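Local coordinates for SnoaL-like domain-containing protein (Methylibium petroleiphilum PM1, PDB 3G16) that is of unknown function but adopts the cystatin-like fold of the SnoaL-like family and packs as a two-fold symmetric pair in the crystal, at the interface of chains A and B. Residues are numbered along the deposited sequence; one frame, centred on the assembly and turned at random. Chains: chain A/B, uncharacterized protein with cystatin-like fold.

Contact 1: the interface of chains A and B. Residues chain A 70, 72, 96-97; chain B 151, 153-156.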
# COMPACT_ATOMS: atom_id res chain seq x y z
N GLY A 70 -3.91 -12.12 -19.81
CA GLY A 70 -4.85 -12.94 -19.06
C GLY A 70 -4.97 -12.45 -17.61
O GLY A 70 -5.34 -13.24 -16.71
N TYR A 72 -5.83 -11.33 -14.03
CA TYR A 72 -6.96 -11.58 -13.14
C TYR A 72 -6.54 -11.06 -11.80
O TYR A 72 -5.47 -11.41 -11.29
CB TYR A 72 -7.27 -13.06 -13.05
CG TYR A 72 -8.64 -13.35 -12.44
CD1 TYR A 72 -8.82 -13.34 -11.06
CD2 TYR A 72 -9.73 -13.59 -13.24
CE1 TYR A 72 -10.08 -13.57 -10.51
CE2 TYR A 72 -11.01 -13.87 -12.69
CZ TYR A 72 -11.15 -13.84 -11.32
OH TYR A 72 -12.40 -14.09 -10.72
N THR A 96 -1.83 -14.38 -15.83
CA THR A 96 -2.08 -15.76 -16.06
C THR A 96 -1.28 -16.36 -17.19
O THR A 96 -0.66 -17.44 -17.05
CB THR A 96 -3.60 -15.99 -16.31
OG1 THR A 96 -4.33 -15.29 -15.29
CG2 THR A 96 -3.96 -17.50 -16.32
N ASN A 97 -1.31 -15.66 -18.33
CA ASN A 97 -0.70 -16.24 -19.53
C ASN A 97 0.82 -16.24 -19.49
O ASN A 97 1.44 -16.92 -20.32
CB ASN A 97 -1.22 -15.52 -20.76
CG ASN A 97 -2.71 -15.67 -20.95
OD1 ASN A 97 -3.38 -16.53 -20.37
ND2 ASN A 97 -3.25 -14.78 -21.78
N SER B 151 -3.69 -18.37 -10.33
CA SER B 151 -4.71 -17.56 -10.95
C SER B 151 -6.04 -18.34 -11.08
O SER B 151 -6.07 -19.49 -11.52
CB SER B 151 -4.33 -17.18 -12.38
OG SER B 151 -5.30 -16.32 -12.94
N ARG B 153 -8.13 -17.63 -13.33
CA ARG B 153 -8.45 -17.66 -14.74
C ARG B 153 -7.81 -18.83 -15.48
O ARG B 153 -6.63 -19.09 -15.31
CB ARG B 153 -8.02 -16.34 -15.39
CG ARG B 153 -8.61 -16.15 -16.79
CD ARG B 153 -8.07 -14.93 -17.51
NE ARG B 153 -8.36 -13.62 -16.87
CZ ARG B 153 -9.52 -12.96 -17.02
NH1 ARG B 153 -10.53 -13.47 -17.68
NH2 ARG B 153 -9.65 -11.77 -16.46
N LYS B 154 -8.57 -19.47 -16.34
CA LYS B 154 -7.99 -20.54 -17.17
C LYS B 154 -6.92 -19.94 -18.10
O LYS B 154 -7.16 -18.90 -18.73
CB LYS B 154 -9.06 -21.21 -18.00
CG LYS B 154 -8.57 -22.43 -18.77
CD LYS B 154 -9.71 -23.03 -19.49
CE LYS B 154 -9.25 -24.22 -20.36
NZ LYS B 154 -10.37 -24.83 -21.13
N PRO B 155 -5.70 -20.52 -18.10
CA PRO B 155 -4.69 -19.96 -18.98
C PRO B 155 -5.08 -20.12 -20.47
O PRO B 155 -5.76 -21.06 -20.84
CB PRO B 155 -3.42 -20.78 -18.65
CG PRO B 155 -3.70 -21.49 -17.38
CD PRO B 155 -5.20 -21.67 -17.33
N ALA B 156 -4.64 -19.16 -21.28
CA ALA B 156 -4.93 -19.15 -22.71
C ALA B 156 -4.17 -20.30 -23.37
O ALA B 156 -4.71 -20.96 -24.28
CB ALA B 156 -4.54 -17.83 -23.33
OXT ALA B 156 -3.03 -20.62 -22.99
O HOH W 1 -5.94 -16.47 -19.42

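Contact 2: the interface of chains A and B. Residues chain A 24, 66, 70-72; chain B 153.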
# COMPACT_ATOMS: atom_id res chain seq x y z
N ASN A 24 -11.65 -7.62 -14.11
CA ASN A 24 -11.60 -9.03 -14.53
C ASN A 24 -12.44 -9.32 -15.75
O ASN A 24 -12.10 -10.19 -16.55
CB ASN A 24 -11.93 -9.97 -13.36
CG ASN A 24 -10.84 -9.96 -12.34
OD1 ASN A 24 -9.68 -9.68 -12.69
ND2 ASN A 24 -11.15 -10.27 -11.08
N VAL A 66 -6.03 -7.68 -19.66
CA VAL A 66 -6.78 -8.95 -19.66
C VAL A 66 -6.59 -9.70 -20.98
O VAL A 66 -6.35 -10.91 -21.02
CB VAL A 66 -8.25 -8.70 -19.36
CG1 VAL A 66 -9.16 -9.96 -19.65
CG2 VAL A 66 -8.40 -8.21 -17.92
N GLY A 70 -3.91 -12.12 -19.81
CA GLY A 70 -4.85 -12.94 -19.06
C GLY A 70 -4.97 -12.45 -17.61
O GLY A 70 -5.34 -13.24 -16.71
N SER A 71 -4.68 -11.18 -17.35
CA SER A 71 -4.71 -10.61 -16.03
C SER A 71 -6.00 -10.95 -15.29
O SER A 71 -7.07 -10.93 -15.84
CB SER A 71 -4.61 -9.12 -16.11
OG SER A 71 -3.36 -8.75 -16.68
N TYR A 72 -5.83 -11.33 -14.03
CA TYR A 72 -6.96 -11.58 -13.14
C TYR A 72 -6.54 -11.06 -11.80
O TYR A 72 -5.47 -11.41 -11.29
CB TYR A 72 -7.27 -13.06 -13.05
CG TYR A 72 -8.64 -13.35 -12.44
CD1 TYR A 72 -8.82 -13.34 -11.06
CD2 TYR A 72 -9.73 -13.59 -13.24
CE1 TYR A 72 -10.08 -13.57 -10.51
CE2 TYR A 72 -11.01 -13.87 -12.69
CZ TYR A 72 -11.15 -13.84 -11.32
OH TYR A 72 -12.40 -14.09 -10.72
N ARG B 153 -8.13 -17.63 -13.33
CA ARG B 153 -8.45 -17.66 -14.74
C ARG B 153 -7.81 -18.83 -15.48
O ARG B 153 -6.63 -19.09 -15.31
CB ARG B 153 -8.02 -16.34 -15.39
CG ARG B 153 -8.61 -16.15 -16.79
CD ARG B 153 -8.07 -14.93 -17.51
NE ARG B 153 -8.36 -13.62 -16.87
CZ ARG B 153 -9.52 -12.96 -17.02
NH1 ARG B 153 -10.53 -13.47 -17.68
NH2 ARG B 153 -9.65 -11.77 -16.46
O HOH W 2 -12.56 -11.67 -18.79

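Contact 1: the interface of chains A and B
In this SnoaL-like protein of cystatin-like fold, the C-terminal tail of chain B lies over the 3-10 helix 96-98 of chain A and the start of strand 71-81. A:Thr96 and B:Ser151 meet tip to tip through their hydroxyls. A:Thr96 OG1 and B:Ser151 OG are 2.7 Å apart in a short hydrogen bond; the coordinates do not tell which hydroxyl gives the proton. A:Thr96 OG1 also donates to the backbone carbonyl A:Gly70 O at 2.7 Å, from above the carbonyl plane. A:Thr96 OG1 thus lies between B:Ser151 OG and A:Gly70 O, bonded to both. B:Ser151 OG stands anti to its backbone N (chi1 -176°), beside the carbonyl carbon. This rotation leaves OG facing both A:Thr96 OG1 and the backbone N-H of B:Arg153, which it accepts with 3.1 Å between B:Arg153 N and B:Ser151 OG.

The methyl branch CG2 of A:Thr96 lies against the tail further along, near B:Pro155. A:Thr96 CG2 packs against the proline ring, 3.7 Å from B:Pro155 CA and a little further from CB and CG.

A:Asn97 receives the chain end. Its amide oxygen OD1 accepts the backbone N-H of B:Ala156, with 3.0 Å between B:Ala156 N and A:Asn97 OD1. The bond is nearly straight at the hydrogen (163°), but the N-H comes in from above the plane of the amide. The B:Ala156 methyl CB rests against the same amide group. Water 1 also bonds to A:Asn97 OD1 and joins it to the carbonyl B:Lys154 O.

At the other end of the patch, the B:Arg153 chain passes A:Tyr72. A:Tyr72 CD2 lies over the rim of one guanidinium face, 3.8 Å from B:Arg153 CZ, while B:Arg153 NE lies at the edge of the ring, in its plane. The ring and guanidinium planes are 68° apart, so this is no parallel stack. B:Arg153 NE makes a weak hydrogen bond to A:Gly70 O.

Contact 2: the interface of chains A and B
B:Arg153 from the C-terminal tail puts its guanidinium into a pocket of chain A lined by the ends of helices 9-24 and 55-69 and the start of strand 71-81. The tight part is around NH2, which donates to two backbone carbonyls. B:Arg153 NH2 lies 2.9 Å from A:Asn24 O. That bond is almost straight (173° at the hydrogen), lies in the guanidinium plane and uses a carbonyl lone pair. B:Arg153 NH2 is 2.8 Å from A:Ser71 O, which is tilted from the guanidinium plane. B:Arg153 NE adds a weak bond to A:Ser71 O. The chain bends at chi3 (-62°) to bring the group to these carbonyls.

A:Val66 CG1 covers the rim of the guanidinium face opposite A:Tyr72, 3.7 Å from B:Arg153 NH2. The flat group is therefore packed on both faces. The A:Asn24 side chain is second shell: its amide ND2 lies over the rim of one A:Tyr72 ring face and may help to hold the ring.

The looser side is at NH1, which reaches chain A through water. B:Arg153 NH1 is 2.9 Å from water 2, and this water also bonds to A:Asn24 O. Helix 9-24 ends at A:Asn24, and its C-terminal carbonyl would suit a positive group. The pocket ties the tail of one copy to the body of the other and probably helps hold the pair together.

Contact 1 and contact 2 are neighbouring parts of one tail-binding surface, with the centres of their C-alpha atoms about 6 Å apart. They share A:Gly70, A:Tyr72 and B:Arg153. Contact 1 follows the tail to its last residue, over the 3-10 helix 96-98. Contact 2 follows a side chain inward, to the ends of helices 9-24 and 55-69. Strand 71-81 contributes to both. The two-fold symmetry repeats both contacts with the chains exchanged, so each copy gives its tail and receives one. Such an exchange fits a dimer, though the structure alone does not show the state in solution.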